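Local coordinates for PbSGBP-B lipoprotein (Prevotella bryantii B14, PDB 6D2Y) that probably binds polysaccharide at the bacterial cell surface as a glycan-binding lipoprotein, and carries a magnesium ion, at residues H198-V203 with S209-F214; P163-I166 with Y172-P175. One frame throughout, in Å; residues are numbered along the deposited sequence.

Interaction 1 (H198-V203 with S209-F214); sequences HEDIVV and STNAPF
Strands 200-203 and 209-212 run antiparallel as the arms of a beta hairpin, their axes 4.6 Å apart at closest and 143° apart in N-to-C direction. The hairpin closes one side of the immunoglobulin-like IPT/TIG domain. Val-203 and Thr-210 form a hydrogen-bonded pair through both N-H...O=C links, Val-202 and Asn-211 the non-hydrogen-bonded pair beside it. Farther along, Ala-212 N donates to Ile-201 O at 2.7 Å, almost straight down the carbonyl bond. Beyond this link a water takes over: it accepts from Ile-201 N and donates to Ala-212 O and Phe-214 O, so backbone groups stay bonded where the second strand turns a corner at Pro-213.

The inward face is largely apolar, and Met-138 of strand 134-138 lies against both Ile-201 and Phe-214. Ile-201 CB rests on the small Ala-212 CB at 3.9 Å, while the extended chain (chi2 176°) puts Ile-201 CD1 at the edge of the Phe-214 ring, 4.1 Å from Phe-214 CD1. Ala-212 CB also sits over one face of that ring, offset toward the rim. Thr-210 is the exception, its hydroxyl satisfied by Pro-133 O.

The other face is more exposed and mixed: Asp-200, Ser-209 and Asn-211 can keep polar ends there, and beta-branched Val-202 suits an extended strand and lends them methyls. The Asn-211 side chain crosses those of Val-202 and Asp-200, its amide plane 54° from the Asp-200 carboxylate. Val-202 CG1 meets Ser-209 CB at 3.8 Å, and Val-202 CG2 lies 3.4 Å from Asn-211 OD1.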
loop_
_atom_site.group_PDB
_atom_site.type_symbol
_atom_site.label_atom_id
_atom_site.label_comp_id
_atom_site.label_asym_id
_atom_site.label_seq_id
_atom_site.Cartn_x
_atom_site.Cartn_y
_atom_site.Cartn_z
ATOM N N HIS A 198 -13.114 2.516 11.756
ATOM C CA HIS A 198 -13.128 3.815 11.082
ATOM C C HIS A 198 -12.362 4.873 11.876
ATOM O O HIS A 198 -12.781 6.031 11.976
ATOM C CB HIS A 198 -14.562 4.274 10.814
ATOM C CG HIS A 198 -15.489 3.168 10.417
ATOM N ND1 HIS A 198 -16.431 2.642 11.275
ATOM C CD2 HIS A 198 -15.617 2.486 9.254
ATOM C CE1 HIS A 198 -17.101 1.686 10.657
ATOM N NE2 HIS A 198 -16.626 1.571 9.430
ATOM N N GLU A 199 -11.231 4.475 12.451
ATOM C CA GLU A 199 -10.391 5.380 13.218
ATOM C C GLU A 199 -8.940 5.207 12.794
ATOM O O GLU A 199 -8.555 4.188 12.212
ATOM C CB GLU A 199 -10.540 5.146 14.726
ATOM C CG GLU A 199 -11.932 5.448 15.258
ATOM C CD GLU A 199 -11.916 6.461 16.384
ATOM O OE1 GLU A 199 -11.969 6.043 17.561
ATOM O OE2 GLU A 199 -11.849 7.673 16.090
ATOM N N ASP A 200 -8.137 6.223 13.094
ATOM C CA ASP A 200 -6.744 6.222 12.673
ATOM C C ASP A 200 -5.946 5.174 13.441
ATOM O O ASP A 200 -6.142 4.972 14.642
ATOM C CB ASP A 200 -6.131 7.608 12.872
ATOM C CG ASP A 200 -6.966 8.709 12.242
ATOM O OD1 ASP A 200 -7.888 9.219 12.915
ATOM O OD2 ASP A 200 -6.706 9.059 11.071
ATOM N N ILE A 201 -5.043 4.504 12.730
ATOM C CA ILE A 201 -4.181 3.475 13.296
ATOM C C ILE A 201 -2.755 4.001 13.296
ATOM O O ILE A 201 -2.243 4.429 12.254
ATOM C CB ILE A 201 -4.285 2.161 12.507
ATOM C CG1 ILE A 201 -5.715 1.631 12.573
ATOM C CG2 ILE A 201 -3.307 1.132 13.049
ATOM C CD1 ILE A 201 -5.931 0.401 11.755
ATOM N N VAL A 202 -2.115 3.969 14.461
ATOM C CA VAL A 202 -0.776 4.512 14.646
ATOM C C VAL A 202 0.128 3.407 15.176
ATOM O O VAL A 202 -0.197 2.759 16.178
ATOM C CB VAL A 202 -0.784 5.719 15.602
ATOM C CG1 VAL A 202 0.630 6.227 15.834
ATOM C CG2 VAL A 202 -1.673 6.826 15.049
ATOM N N VAL A 203 1.249 3.190 14.497
ATOM C CA VAL A 203 2.287 2.270 14.946
ATOM C C VAL A 203 3.408 3.101 15.553
ATOM O O VAL A 203 4.009 3.939 14.868
ATOM C CB VAL A 203 2.807 1.398 13.794
ATOM C CG1 VAL A 203 3.952 0.518 14.277
ATOM C CG2 VAL A 203 1.684 0.552 13.224
ATOM N N SER A 209 6.223 7.914 15.863
ATOM C CA SER A 209 4.872 7.469 15.553
ATOM C C SER A 209 4.549 7.811 14.106
ATOM O O SER A 209 4.908 8.888 13.619
ATOM C CB SER A 209 3.843 8.129 16.477
ATOM O OG SER A 209 3.782 7.480 17.732
ATOM N N THR A 210 3.865 6.896 13.424
ATOM C CA THR A 210 3.475 7.106 12.036
ATOM C C THR A 210 2.080 6.542 11.811
ATOM O O THR A 210 1.789 5.416 12.224
ATOM C CB THR A 210 4.474 6.460 11.070
ATOM O OG1 THR A 210 4.846 5.165 11.557
ATOM C CG2 THR A 210 5.722 7.327 10.930
ATOM N N ASN A 211 1.227 7.328 11.158
ATOM C CA ASN A 211 -0.143 6.917 10.893
ATOM C C ASN A 211 -0.193 5.897 9.764
ATOM O O ASN A 211 0.509 6.026 8.757
ATOM C CB ASN A 211 -1.008 8.126 10.532
ATOM C CG ASN A 211 -1.583 8.819 11.750
ATOM O OD1 ASN A 211 -0.868 9.119 12.707
ATOM N ND2 ASN A 211 -2.886 9.076 11.723
ATOM N N ALA A 212 -1.033 4.883 9.937
ATOM C CA ALA A 212 -1.236 3.889 8.899
ATOM C C ALA A 212 -2.131 4.450 7.795
ATOM O O ALA A 212 -3.045 5.233 8.066
ATOM C CB ALA A 212 -1.867 2.632 9.482
ATOM N N PRO A 213 -1.889 4.064 6.539
ATOM C CA PRO A 213 -2.736 4.556 5.444
ATOM C C PRO A 213 -4.021 3.761 5.294
ATOM O O PRO A 213 -4.483 3.526 4.174
ATOM C CB PRO A 213 -1.835 4.395 4.216
ATOM C CG PRO A 213 -0.989 3.211 4.549
ATOM C CD PRO A 213 -0.753 3.267 6.043
ATOM N N PHE A 214 -4.605 3.337 6.412
ATOM C CA PHE A 214 -5.837 2.564 6.374
ATOM C C PHE A 214 -6.499 2.621 7.740
ATOM O O PHE A 214 -5.870 2.964 8.744
ATOM C CB PHE A 214 -5.580 1.111 5.959
ATOM C CG PHE A 214 -4.380 0.486 6.621
ATOM C CD1 PHE A 214 -4.400 0.157 7.969
ATOM C CD2 PHE A 214 -3.230 0.226 5.893
ATOM C CE1 PHE A 214 -3.297 -0.416 8.574
ATOM C CE2 PHE A 214 -2.124 -0.347 6.494
ATOM C CZ PHE A 214 -2.159 -0.668 7.836
HETATM O O HOH W 1 -4.672 5.544 9.951
#

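Interaction 2 (P163-I166 with Y172-P175); sequences PLEI and YTLP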
loop_
_atom_site.group_PDB
_atom_site.type_symbol
_atom_site.label_atom_id
_atom_site.label_comp_id
_atom_site.label_asym_id
_atom_site.label_seq_id
_atom_site.Cartn_x
_atom_site.Cartn_y
_atom_site.Cartn_z
ATOM N N PRO A 163 8.626 -0.783 24.118
ATOM C CA PRO A 163 7.879 -1.704 23.253
ATOM C C PRO A 163 7.157 -0.975 22.131
ATOM O O PRO A 163 6.645 0.134 22.307
ATOM C CB PRO A 163 6.878 -2.363 24.214
ATOM C CG PRO A 163 7.271 -1.899 25.611
ATOM C CD PRO A 163 7.965 -0.595 25.418
ATOM N N LEU A 164 7.122 -1.614 20.962
ATOM C CA LEU A 164 6.273 -1.137 19.879
ATOM C C LEU A 164 4.815 -1.348 20.253
ATOM O O LEU A 164 4.451 -2.361 20.854
ATOM C CB LEU A 164 6.612 -1.857 18.568
ATOM C CG LEU A 164 5.901 -1.503 17.249
ATOM C CD1 LEU A 164 6.756 -1.944 16.070
ATOM C CD2 LEU A 164 4.508 -2.128 17.121
ATOM N N GLU A 165 3.976 -0.378 19.902
ATOM C CA GLU A 165 2.560 -0.453 20.217
ATOM C C GLU A 165 1.743 -0.052 19.000
ATOM O O GLU A 165 2.188 0.732 18.157
ATOM C CB GLU A 165 2.200 0.440 21.408
ATOM C CG GLU A 165 2.914 0.062 22.691
ATOM C CD GLU A 165 2.396 0.830 23.885
ATOM O OE1 GLU A 165 2.479 2.076 23.871
ATOM O OE2 GLU A 165 1.901 0.186 24.836
ATOM N N ILE A 166 0.543 -0.612 18.917
ATOM C CA ILE A 166 -0.438 -0.265 17.899
ATOM C C ILE A 166 -1.594 0.411 18.619
ATOM O O ILE A 166 -2.264 -0.210 19.454
ATOM C CB ILE A 166 -0.911 -1.495 17.114
ATOM C CG1 ILE A 166 0.268 -2.157 16.396
ATOM C CG2 ILE A 166 -2.005 -1.107 16.132
ATOM C CD1 ILE A 166 -0.139 -3.032 15.223
ATOM N N TYR A 172 -7.752 3.554 22.620
ATOM C CA TYR A 172 -7.533 2.124 22.469
ATOM C C TYR A 172 -6.073 1.829 22.157
ATOM O O TYR A 172 -5.459 2.490 21.314
ATOM C CB TYR A 172 -8.419 1.543 21.367
ATOM C CG TYR A 172 -8.236 0.056 21.172
ATOM C CD1 TYR A 172 -8.854 -0.857 22.018
ATOM C CD2 TYR A 172 -7.439 -0.437 20.146
ATOM C CE1 TYR A 172 -8.686 -2.218 21.845
ATOM C CE2 TYR A 172 -7.266 -1.797 19.965
ATOM C CZ TYR A 172 -7.891 -2.681 20.818
ATOM O OH TYR A 172 -7.723 -4.036 20.643
ATOM N N THR A 173 -5.530 0.820 22.836
ATOM C CA THR A 173 -4.200 0.301 22.559
ATOM C C THR A 173 -4.305 -1.203 22.357
ATOM O O THR A 173 -4.929 -1.897 23.166
ATOM C CB THR A 173 -3.221 0.614 23.695
ATOM O OG1 THR A 173 -3.132 2.034 23.875
ATOM C CG2 THR A 173 -1.837 0.066 23.372
ATOM N N LEU A 174 -3.709 -1.697 21.280
ATOM C CA LEU A 174 -3.752 -3.121 20.982
ATOM C C LEU A 174 -3.038 -3.898 22.083
ATOM O O LEU A 174 -1.860 -3.621 22.360
ATOM C CB LEU A 174 -3.104 -3.405 19.629
ATOM C CG LEU A 174 -3.102 -4.862 19.158
ATOM C CD1 LEU A 174 -4.519 -5.348 18.896
ATOM C CD2 LEU A 174 -2.241 -5.025 17.916
ATOM N N PRO A 175 -3.701 -4.849 22.740
ATOM C CA PRO A 175 -3.027 -5.623 23.790
ATOM C C PRO A 175 -1.859 -6.412 23.220
ATOM O O PRO A 175 -1.937 -6.968 22.122
ATOM C CB PRO A 175 -4.130 -6.547 24.319
ATOM C CG PRO A 175 -5.418 -5.896 23.901
ATOM C CD PRO A 175 -5.119 -5.221 22.597
#
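Ile-166 and Leu-174 join the arms of a short beta hairpin at the border of one of the IPT/TIG domain's antiparallel sheets, the one in which strand 165-168 lies between 172-173 and 200-205; strand 172-173 is outermost and only weakly bonded. One backbone hydrogen bond links the two segments: Leu-174 N donates to Ile-166 O at 2.8 Å, nearly straight at the hydrogen (171°) and in line with the carbonyl bond.

Apolar contact reinforces it on the buried side. The two side chains lie side by side and point the same way, with Ile-166 CB 3.8 Å from Leu-174 CB. With Leu-174 CG anti to the backbone N (chi1 -179°), the Leu-174 CD2 methyl reaches along Ile-166 to within 4.0 Å of Ile-166 CD1. Branched aliphatic residues suit this place, since Phe-189 of strand 186-190 and Pro-192 meet Leu-174.

Polar groups occupy the opposite side. Glu-165 and Thr-173 share Lys-167, whose NZ makes a salt bridge with Glu-165 OE1 and a hydrogen bond with Thr-173 OG1; the ammonium would probably favour a charged carboxylate. Directly between the two residues the touch is looser: Glu-165 OE2 lies 4.0 Å from Thr-173 CG2.

How the interactions relate
Both contacts belong to one antiparallel sheet of the IPT/TIG domain, ordered 172-173, 165-168, 200-205, 208-215. Interaction 2 joins the two strands at one end of that order and interaction 1 the two at the other; along the chain interaction 2 closes before interaction 1 opens, with strands 179-182 and 186-190 between. The hairpins meet where 165-168 borders 200-205, their contact centres about 12 Å apart. There Val-203 CG1 packs 3.9 Å from Leu-164 CD2, and Ile-201 CG2 lies 4.0 Å from Ile-166 CG2, so the aliphatic side chains of the two hairpins meet on the buried face. Neither contact belongs to the magnesium site, formed by Asp-225, Asp-227, Ser-255, Asn-257 and Asp-452.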